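Local coordinates for protein SusD homolog (Bacteroides thetaiotaomicron VPI-5482, PDB 3IV0) that probably binds glycans at the outer membrane for uptake, as SusD itself does, at residues 37-42 against 276-281; 209-214 against 371-376; 284-289 against 354-359. One frame throughout, in Å; residues are numbered along the deposited sequence. Where two conformers were deposited one is given.

Contact 1. Residues 37-42 against 276-281; sequences TMSQRP and EIFMMN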
loop_
_atom_site.group_PDB
_atom_site.type_symbol
_atom_site.label_atom_id
_atom_site.label_comp_id
_atom_site.label_asym_id
_atom_site.label_seq_id
_atom_site.Cartn_x
_atom_site.Cartn_y
_atom_site.Cartn_z
ATOM N N THR A 37 -8.080 6.353 1.978
ATOM C CA THR A 37 -7.477 5.375 1.069
ATOM C C THR A 37 -8.459 4.555 0.264
ATOM O O THR A 37 -8.152 4.195 -0.880
ATOM C CB THR A 37 -6.588 4.407 1.867
ATOM O OG1 THR A 37 -7.342 3.857 2.941
ATOM C CG2 THR A 37 -5.329 5.096 2.396
HETATM N N MSE A 38 -9.630 4.252 0.865
HETATM C CA MSE A 38 -10.611 3.264 0.375
HETATM C C MSE A 38 -12.065 3.681 0.369
HETATM O O MSE A 38 -12.805 3.191 -0.483
HETATM C CB MSE A 38 -10.498 1.955 1.182
HETATM C CG MSE A 38 -9.120 1.263 1.185
HETATM SE SE MSE A 38 -8.515 0.667 -0.561
HETATM C CE MSE A 38 -9.937 -0.601 -0.901
ATOM N N SER A 39 -12.506 4.409 1.388
ATOM C CA SER A 39 -13.937 4.556 1.614
ATOM C C SER A 39 -14.520 5.860 1.133
ATOM O O SER A 39 -15.709 5.882 0.820
ATOM C CB SER A 39 -14.288 4.266 3.075
ATOM O OG SER A 39 -14.074 2.905 3.382
ATOM N N GLN A 40 -13.729 6.923 1.082
ATOM C CA GLN A 40 -14.202 8.198 0.549
ATOM C C GLN A 40 -13.504 8.574 -0.760
ATOM O O GLN A 40 -13.908 9.536 -1.392
ATOM C CB GLN A 40 -14.046 9.319 1.596
ATOM C CG GLN A 40 -14.982 9.150 2.829
ATOM C CD GLN A 40 -14.857 10.243 3.950
ATOM O OE1 GLN A 40 -13.830 10.903 4.133
ATOM N NE2 GLN A 40 -15.928 10.387 4.733
ATOM N N ARG A 41 -12.384 7.895 -1.060
ATOM C CA ARG A 41 -11.577 8.090 -2.298
ATOM C C ARG A 41 -11.015 6.736 -2.718
ATOM O O ARG A 41 -10.618 5.944 -1.862
ATOM C CB ARG A 41 -10.356 8.992 -2.066
ATOM C CG ARG A 41 -10.623 10.411 -1.775
ATOM C CD ARG A 41 -10.841 10.654 -0.274
ATOM N NE ARG A 41 -11.261 12.026 0.011
ATOM C CZ ARG A 41 -10.414 13.053 0.107
ATOM N NH1 ARG A 41 -9.114 12.855 -0.045
ATOM N NH2 ARG A 41 -10.863 14.287 0.337
ATOM N N PRO A 42 -10.913 6.475 -4.031
ATOM C CA PRO A 42 -10.159 5.298 -4.481
ATOM C C PRO A 42 -8.661 5.582 -4.593
ATOM O O PRO A 42 -8.018 5.263 -5.590
ATOM C CB PRO A 42 -10.789 5.023 -5.831
ATOM C CG PRO A 42 -11.105 6.375 -6.356
ATOM C CD PRO A 42 -11.526 7.178 -5.164
ATOM N N GLU A 276 -19.199 -0.847 7.120
ATOM C CA GLU A 276 -17.858 -0.307 6.870
ATOM C C GLU A 276 -17.438 -0.876 5.523
ATOM O O GLU A 276 -16.863 -1.974 5.441
ATOM C CB GLU A 276 -16.923 -0.726 7.977
ATOM C CG GLU A 276 -17.232 -0.021 9.290
ATOM C CD GLU A 276 -16.434 -0.559 10.460
ATOM O OE1 GLU A 276 -16.413 -1.793 10.642
ATOM O OE2 GLU A 276 -15.848 0.261 11.214
ATOM N N ILE A 277 -17.821 -0.171 4.476
ATOM C CA ILE A 277 -17.726 -0.665 3.114
ATOM C C ILE A 277 -16.880 0.267 2.283
ATOM O O ILE A 277 -17.092 1.460 2.236
ATOM C CB ILE A 277 -19.124 -0.781 2.464
ATOM C CG1 ILE A 277 -20.058 -1.543 3.403
ATOM C CG2 ILE A 277 -19.081 -1.515 1.129
ATOM C CD1 ILE A 277 -21.485 -1.739 2.861
ATOM N N PHE A 278 -15.900 -0.303 1.603
ATOM C CA PHE A 278 -15.070 0.473 0.709
ATOM C C PHE A 278 -15.885 0.885 -0.498
ATOM O O PHE A 278 -16.788 0.185 -0.875
ATOM C CB PHE A 278 -13.891 -0.362 0.233
ATOM C CG PHE A 278 -12.974 -0.903 1.361
ATOM C CD1 PHE A 278 -12.779 -0.224 2.576
ATOM C CD2 PHE A 278 -12.243 -2.072 1.138
ATOM C CE1 PHE A 278 -11.919 -0.731 3.515
ATOM C CE2 PHE A 278 -11.378 -2.576 2.077
ATOM C CZ PHE A 278 -11.212 -1.916 3.274
HETATM N N MSE A 279 -15.501 1.963 -1.154
HETATM C CA MSE A 279 -16.080 2.256 -2.447
HETATM C C MSE A 279 -15.796 1.117 -3.402
HETATM O O MSE A 279 -14.684 0.581 -3.421
HETATM C CB MSE A 279 -15.457 3.502 -3.017
HETATM C CG MSE A 279 -15.891 4.727 -2.373
HETATM SE SE MSE A 279 -14.995 6.321 -3.044
HETATM C CE MSE A 279 -15.525 6.185 -4.780
HETATM N N MSE A 280 -16.779 0.744 -4.202
HETATM C CA MSE A 280 -16.586 -0.259 -5.196
HETATM C C MSE A 280 -15.361 0.060 -6.074
HETATM O O MSE A 280 -14.517 -0.810 -6.323
HETATM C CB MSE A 280 -17.847 -0.341 -6.038
HETATM C CG MSE A 280 -17.781 -1.397 -7.031
HETATM SE SE MSE A 280 -19.496 -1.839 -7.797
HETATM C CE MSE A 280 -20.152 -2.164 -6.585
ATOM N N ASN A 281 -15.263 1.302 -6.521
ATOM C CA ASN A 281 -14.206 1.727 -7.438
ATOM C C ASN A 281 -12.828 1.789 -6.755
ATOM O O ASN A 281 -11.802 1.879 -7.400
ATOM C CB ASN A 281 -14.588 3.078 -8.067
ATOM C CG ASN A 281 -13.778 3.455 -9.280
ATOM O OD1 ASN A 281 -13.392 2.618 -10.148
ATOM N ND2 ASN A 281 -13.547 4.724 -9.390
HETATM O O HOH W 1 -17.570 3.887 1.216
#

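Contact 2. Residues 209-214 against 371-376; sequences MMHINL and LLLYAE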
loop_
_atom_site.group_PDB
_atom_site.type_symbol
_atom_site.label_atom_id
_atom_site.label_comp_id
_atom_site.label_asym_id
_atom_site.label_seq_id
_atom_site.Cartn_x
_atom_site.Cartn_y
_atom_site.Cartn_z
HETATM N N MSE A 209 8.551 0.584 8.206
HETATM C CA MSE A 209 9.923 1.064 8.265
HETATM C C MSE A 209 10.747 0.603 7.097
HETATM O O MSE A 209 11.583 1.352 6.589
HETATM C CB MSE A 209 10.566 0.655 9.577
HETATM C CG MSE A 209 10.009 1.370 10.843
HETATM SE SE MSE A 209 10.868 0.848 12.473
HETATM C CE MSE A 209 12.624 1.769 12.263
HETATM N N MSE A 210 10.492 -0.622 6.625
HETATM C CA MSE A 210 11.200 -1.097 5.450
HETATM C C MSE A 210 10.851 -0.282 4.224
HETATM O O MSE A 210 11.728 0.120 3.468
HETATM C CB MSE A 210 10.944 -2.576 5.188
HETATM C CG MSE A 210 11.359 -3.451 6.322
HETATM SE SE MSE A 210 10.814 -5.332 6.204
HETATM C CE MSE A 210 11.979 -5.858 4.968
ATOM N N HIS A 211 9.564 0.037 4.067
ATOM C CA HIS A 211 9.131 0.864 2.955
ATOM C C HIS A 211 9.723 2.263 3.026
ATOM O O HIS A 211 10.188 2.799 2.023
ATOM C CB HIS A 211 7.615 0.953 2.961
ATOM C CG HIS A 211 6.973 -0.078 2.134
ATOM N ND1 HIS A 211 6.701 -1.366 2.563
ATOM C CD2 HIS A 211 6.554 0.006 0.858
ATOM C CE1 HIS A 211 6.139 -2.030 1.559
ATOM N NE2 HIS A 211 6.039 -1.215 0.525
ATOM N N ILE A 212 9.757 2.858 4.206
ATOM C CA ILE A 212 10.275 4.219 4.341
ATOM C C ILE A 212 11.760 4.240 3.988
ATOM O O ILE A 212 12.213 5.103 3.209
ATOM C CB ILE A 212 10.015 4.781 5.747
ATOM C CG1 ILE A 212 8.540 5.037 5.991
ATOM C CG2 ILE A 212 10.809 6.090 5.958
ATOM C CD1 ILE A 212 8.213 5.317 7.454
ATOM N N ASN A 213 12.529 3.291 4.504
ATOM C CA ASN A 213 13.947 3.191 4.138
ATOM C C ASN A 213 14.128 3.067 2.629
ATOM O O ASN A 213 15.025 3.674 2.054
ATOM C CB ASN A 213 14.578 2.004 4.829
ATOM C CG ASN A 213 15.090 2.347 6.215
ATOM O OD1 ASN A 213 16.074 3.085 6.364
ATOM N ND2 ASN A 213 14.420 1.830 7.240
ATOM N N LEU A 214 13.309 2.263 1.964
ATOM C CA LEU A 214 13.477 2.041 0.529
ATOM C C LEU A 214 13.088 3.262 -0.300
ATOM O O LEU A 214 13.659 3.500 -1.376
ATOM C CB LEU A 214 12.744 0.775 0.095
ATOM C CG LEU A 214 13.392 -0.501 0.680
ATOM C CD1 LEU A 214 12.456 -1.680 0.500
ATOM C CD2 LEU A 214 14.733 -0.786 -0.016
ATOM N N LEU A 371 9.175 -10.158 2.913
ATOM C CA LEU A 371 10.298 -11.045 2.613
ATOM C C LEU A 371 10.996 -10.586 1.349
ATOM O O LEU A 371 12.206 -10.694 1.235
ATOM C CB LEU A 371 9.806 -12.504 2.464
ATOM C CG LEU A 371 9.283 -13.145 3.720
ATOM C CD1 LEU A 371 8.735 -14.542 3.386
ATOM C CD2 LEU A 371 10.377 -13.211 4.814
ATOM N N LEU A 372 10.228 -10.133 0.360
ATOM C CA LEU A 372 10.823 -9.651 -0.893
ATOM C C LEU A 372 11.548 -8.353 -0.709
ATOM O O LEU A 372 12.574 -8.137 -1.334
ATOM C CB LEU A 372 9.785 -9.573 -2.006
ATOM C CG LEU A 372 9.208 -10.929 -2.464
ATOM C CD1 LEU A 372 7.973 -10.737 -3.340
ATOM C CD2 LEU A 372 10.268 -11.814 -3.152
ATOM N N LEU A 373 11.082 -7.472 0.171
ATOM C CA LEU A 373 11.834 -6.254 0.490
ATOM C C LEU A 373 13.176 -6.561 1.140
ATOM O O LEU A 373 14.186 -5.927 0.857
ATOM C CB LEU A 373 11.027 -5.339 1.404
ATOM C CG LEU A 373 9.715 -4.748 0.863
ATOM C CD1 LEU A 373 9.141 -3.788 1.916
ATOM C CD2 LEU A 373 9.917 -4.071 -0.498
ATOM N N TYR A 374 13.173 -7.520 2.057
ATOM C CA TYR A 374 14.380 -8.007 2.720
ATOM C C TYR A 374 15.347 -8.560 1.663
ATOM O O TYR A 374 16.501 -8.166 1.590
ATOM C CB TYR A 374 13.950 -9.045 3.752
ATOM C CG TYR A 374 14.982 -9.651 4.635
ATOM C CD1 TYR A 374 16.284 -9.211 4.677
ATOM C CD2 TYR A 374 14.611 -10.653 5.505
ATOM C CE1 TYR A 374 17.203 -9.799 5.550
ATOM C CE2 TYR A 374 15.516 -11.224 6.367
ATOM C CZ TYR A 374 16.808 -10.815 6.367
ATOM O OH TYR A 374 17.736 -11.415 7.194
ATOM N N ALA A 375 14.834 -9.408 0.777
ATOM C CA ALA A 375 15.665 -9.915 -0.307
ATOM C C ALA A 375 16.206 -8.781 -1.170
ATOM O O ALA A 375 17.379 -8.805 -1.571
ATOM C CB ALA A 375 14.879 -10.882 -1.165
ATOM N N GLU A 376 15.368 -7.815 -1.538
ATOM C CA GLU A 376 15.787 -6.719 -2.372
ATOM C C GLU A 376 16.955 -5.974 -1.754
ATOM O O GLU A 376 17.924 -5.634 -2.442
ATOM C CB GLU A 376 14.602 -5.766 -2.549
ATOM C CG GLU A 376 14.926 -4.501 -3.285
ATOM C CD GLU A 376 13.745 -3.581 -3.443
ATOM O OE1 GLU A 376 12.612 -4.058 -3.363
ATOM O OE2 GLU A 376 13.984 -2.368 -3.672
#

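Contact 3. Residues 284-289 against 354-359; sequences FSDNVS and TITSNS. With EDO (1,2-ethanediol), chain F.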
loop_
_atom_site.group_PDB
_atom_site.type_symbol
_atom_site.label_atom_id
_atom_site.label_comp_id
_atom_site.label_asym_id
_atom_site.label_seq_id
_atom_site.Cartn_x
_atom_site.Cartn_y
_atom_site.Cartn_z
ATOM N N PHE A 284 -9.608 -2.849 -6.085
ATOM C CA PHE A 284 -9.045 -3.355 -7.326
ATOM C C PHE A 284 -9.869 -4.495 -7.891
ATOM O O PHE A 284 -10.226 -4.511 -9.102
ATOM C CB PHE A 284 -7.611 -3.831 -7.048
ATOM C CG PHE A 284 -6.909 -4.476 -8.223
ATOM C CD1 PHE A 284 -6.256 -3.691 -9.148
ATOM C CD2 PHE A 284 -6.888 -5.848 -8.384
ATOM C CE1 PHE A 284 -5.573 -4.252 -10.218
ATOM C CE2 PHE A 284 -6.201 -6.406 -9.466
ATOM C CZ PHE A 284 -5.573 -5.583 -10.383
ATOM N N SER A 285 -10.211 -5.443 -7.044
ATOM C CA SER A 285 -10.971 -6.606 -7.482
ATOM C C SER A 285 -12.254 -6.199 -8.245
ATOM O O SER A 285 -12.607 -6.824 -9.269
ATOM C CB SER A 285 -11.296 -7.493 -6.285
ATOM O OG SER A 285 -11.843 -8.739 -6.716
ATOM N N ASP A 286 -12.971 -5.187 -7.747
ATOM C CA ASP A 286 -14.229 -4.768 -8.365
ATOM C C ASP A 286 -14.029 -4.039 -9.663
ATOM O O ASP A 286 -14.992 -3.817 -10.399
ATOM C CB ASP A 286 -15.103 -3.983 -7.389
ATOM C CG ASP A 286 -15.771 -4.879 -6.350
ATOM O OD1 ASP A 286 -15.982 -6.081 -6.607
ATOM O OD2 ASP A 286 -16.171 -4.359 -5.277
ATOM N N ASN A 287 -12.783 -3.666 -9.961
ATOM C CA ASN A 287 -12.484 -3.021 -11.211
ATOM C C ASN A 287 -12.013 -4.003 -12.284
ATOM O O ASN A 287 -11.986 -3.634 -13.472
ATOM C CB ASN A 287 -11.433 -1.917 -10.991
ATOM C CG ASN A 287 -11.968 -0.747 -10.185
ATOM O OD1 ASN A 287 -13.145 -0.379 -10.273
ATOM N ND2 ASN A 287 -11.093 -0.135 -9.400
ATOM N N VAL A 288 -11.623 -5.214 -11.883
ATOM C CA VAL A 288 -11.064 -6.195 -12.814
ATOM C C VAL A 288 -11.887 -7.476 -12.848
ATOM O O VAL A 288 -11.424 -8.483 -13.374
ATOM C CB VAL A 288 -9.590 -6.539 -12.499
ATOM C CG1 VAL A 288 -8.751 -5.281 -12.679
ATOM C CG2 VAL A 288 -9.459 -7.098 -11.114
ATOM N N SER A 289 -13.109 -7.437 -12.358
ATOM C CA SER A 289 -14.007 -8.602 -12.339
ATOM C C SER A 289 -15.291 -8.301 -13.067
ATOM O O SER A 289 -15.727 -7.151 -13.111
ATOM C CB SER A 289 -14.361 -8.974 -10.893
ATOM O OG SER A 289 -13.196 -9.314 -10.150
ATOM N N THR A 354 -26.574 -5.227 -3.744
ATOM C CA THR A 354 -25.302 -4.840 -4.351
ATOM C C THR A 354 -24.239 -5.892 -4.092
ATOM O O THR A 354 -23.988 -6.286 -2.950
ATOM C CB THR A 354 -24.786 -3.525 -3.789
ATOM O OG1 THR A 354 -25.806 -2.525 -3.885
ATOM C CG2 THR A 354 -23.545 -3.073 -4.540
ATOM N N ILE A 355 -23.590 -6.314 -5.159
ATOM C CA ILE A 355 -22.573 -7.341 -5.072
ATOM C C ILE A 355 -21.172 -6.721 -5.072
ATOM O O ILE A 355 -20.895 -5.834 -5.859
ATOM C CB ILE A 355 -22.669 -8.329 -6.261
ATOM C CG1 ILE A 355 -24.079 -8.917 -6.377
ATOM C CG2 ILE A 355 -21.662 -9.456 -6.108
ATOM C CD1 ILE A 355 -24.241 -9.734 -7.639
ATOM N N THR A 356 -20.309 -7.221 -4.186
ATOM C CA THR A 356 -18.879 -6.949 -4.326
ATOM C C THR A 356 -18.146 -8.256 -4.521
ATOM O O THR A 356 -18.485 -9.292 -3.942
ATOM C CB THR A 356 -18.292 -6.199 -3.098
ATOM O OG1 THR A 356 -16.883 -5.973 -3.279
ATOM C CG2 THR A 356 -18.483 -6.966 -1.836
ATOM N N SER A 357 -17.087 -8.176 -5.303
ATOM C CA SER A 357 -16.229 -9.331 -5.486
ATOM C C SER A 357 -15.206 -9.503 -4.388
ATOM O O SER A 357 -14.518 -10.519 -4.348
ATOM C CB SER A 357 -15.515 -9.285 -6.841
ATOM O OG SER A 357 -14.513 -8.256 -6.859
ATOM N N ASN A 358 -15.074 -8.493 -3.519
ATOM C CA ASN A 358 -14.095 -8.558 -2.460
ATOM C C ASN A 358 -14.585 -7.880 -1.181
ATOM O O ASN A 358 -14.414 -6.676 -0.998
ATOM C CB ASN A 358 -12.748 -7.990 -2.919
ATOM C CG ASN A 358 -11.661 -8.201 -1.874
ATOM O OD1 ASN A 358 -11.923 -8.807 -0.834
ATOM N ND2 ASN A 358 -10.441 -7.759 -2.162
ATOM N N SER A 359 -15.199 -8.669 -0.306
ATOM C CA SER A 359 -15.642 -8.237 1.014
ATOM C C SER A 359 -14.519 -8.208 2.033
ATOM O O SER A 359 -14.727 -7.850 3.206
ATOM C CB SER A 359 -16.722 -9.200 1.511
ATOM O OG SER A 359 -16.143 -10.471 1.736
HETATM C C1 EDO F . -16.941 -1.771 -9.693
HETATM O O1 EDO F . -17.601 -2.549 -10.655
HETATM C C2 EDO F . -16.215 -0.509 -10.151
HETATM O O2 EDO F . -15.811 -0.580 -11.507
HETATM O O HOH W 2 -9.398 -5.800 -4.228
#

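Contact 1. Residues 37-42 against 276-281
The last turn of helix 19-39 and the residues after it meet the loop between strand 264-268 and helix 284-287. The selenomethionine M38 lies over one face of the F278 ring. Its CG stands beside the backbone N (chi1 -58°), and bends at chi2 and chi3 curl the chain across that face. M38 CB is 3.9 Å from the centroid of the F278 ring, a CH-pi contact. M38 SE is 5.0 Å from the same centroid, which makes a Met-aromatic pair. The methyl CE of M38 ends 3.4 Å from F278 CD2. S39 OG comes to the ring edge in the ring plane, 3.5 Å from F278 CD1.

Beside the ring, M279 N donates to M38 O at 3.0 Å, in the carbonyl plane, with an N-H...O angle of 152°. The selenomethionine M279 is straight at chi2 and bends at chi3 (60°). M279 CG passes 3.4 Å from S39 O, M279 SE lies against the Q40-R41 peptide, and M279 CE faces P42 CD. One water donates to S39 O and I277 O.

An alanine at F278 would remove the ring face under M38 and the edge met by S39 OG, and would probably loosen M38. Chemically, main-chain atoms and one water make the polar links, M38 and F278 supply the apolar core, and M279 runs along the main chain of 39-41 to P42.

Contact 2. Residues 209-214 against 371-376
This is a helix-helix contact in the alpha-helical, TPR-like part of the SusD fold. It joins helix 202-219 to helix 367-381, which lie far apart in sequence. The two short segments run in roughly the same direction, at 37° to each other, with their axes 10.6 Å apart. The contact is buried.

Apolar packing carries it, and L373 is its centre. The bond from CA to CB of L373 points toward the other helix, with CG beside the backbone N, and the two methyls part to different partners. L373 CD2 meets L214 CD1 at 3.6 Å. L373 CD1 goes to the H211 ring, 3.5 Å from H211 CE1, and the two side chains cross at about a right angle. The selenomethionine M210 crosses L373 obliquely, with M210 CB 3.9 Å from L373 CD1. Its chain is straight at chi2 and bent at chi3 (75°), which brings its methyl over the helix backbone. M210 CE lies 3.7 Å from L373 CB and 3.6 Å from Y374 N.

The polar groups look elsewhere. The E376 chain is extended and its carboxylate forms a salt bridge with R435. L214 CD2 meets it only loosely, tip to tip. The H211 ring also meets the rings of F365 and H428, so the imidazole sits among aromatic neighbours.

N213 OD1 bonds to N230 of helix 224-238. N213 ND2 donates back to M209 O at 2.9 Å, from above the carbonyl plane, and that oxygen also takes the helical bond from N213 N.

Contact 3. Residues 284-289 against 354-359
S357, D286 and S285 form the heart of this small, buried polar contact. The D286 carboxylate is held by three hydrogen bonds. D286 OD1 accepts from S357 N at 2.7 Å through its syn lone pair, with an N-H...O angle of 161°. D286 OD1 also accepts from S357 OG at 2.6 Å, a donor that lies above the carboxylate plane. D286 OD2 takes T356 OG1 at 2.7 Å, again on the syn side. These bonds fix the rotation of the carboxylate and probably favour its ionised form.

The S357 hydroxyl takes the crowded position between its backbone N and carbonyl carbon (chi1 71°). There S357 OG reaches D286 and also lies 2.7 Å from S285 OG. T356 OG1 closes an ST turn by accepting from N358 N at 3.1 Å, and it has K283 NZ as a further partner. A water accepts from S285 N and N358 ND2 and bridges the two segments. Ethanediol, probably from the crystallisation liquor, bonds weakly to D286 O.

The contact ties the short helix 284-287 to the end of strand 354-356, which pairs antiparallel with strand 348-350. Helix 43-50 and strand 300-302 pack on the same short helix.

How the contacts relate
Contacts 1 and 3 are neighbours, with centres 12 Å apart on the same side of the chain's centre. Residues 276-281 lead almost directly into 284-289, and the two contacts touch. N287 ND2 probably bonds to N281 O at 2.9 Å, and M280 packs on D286, T354 and I355. The ethanediol, weakly bonded to N287, has its nearest atom about 4 Å from the N281 side chain, so it sits near both contacts. Contact 2 stands apart, on the opposite side of the centre. Its centre is 27 Å from that of contact 1 and 29 Å from that of contact 3. Its two helices bracket contact 3 in sequence, yet none of its atoms touch it.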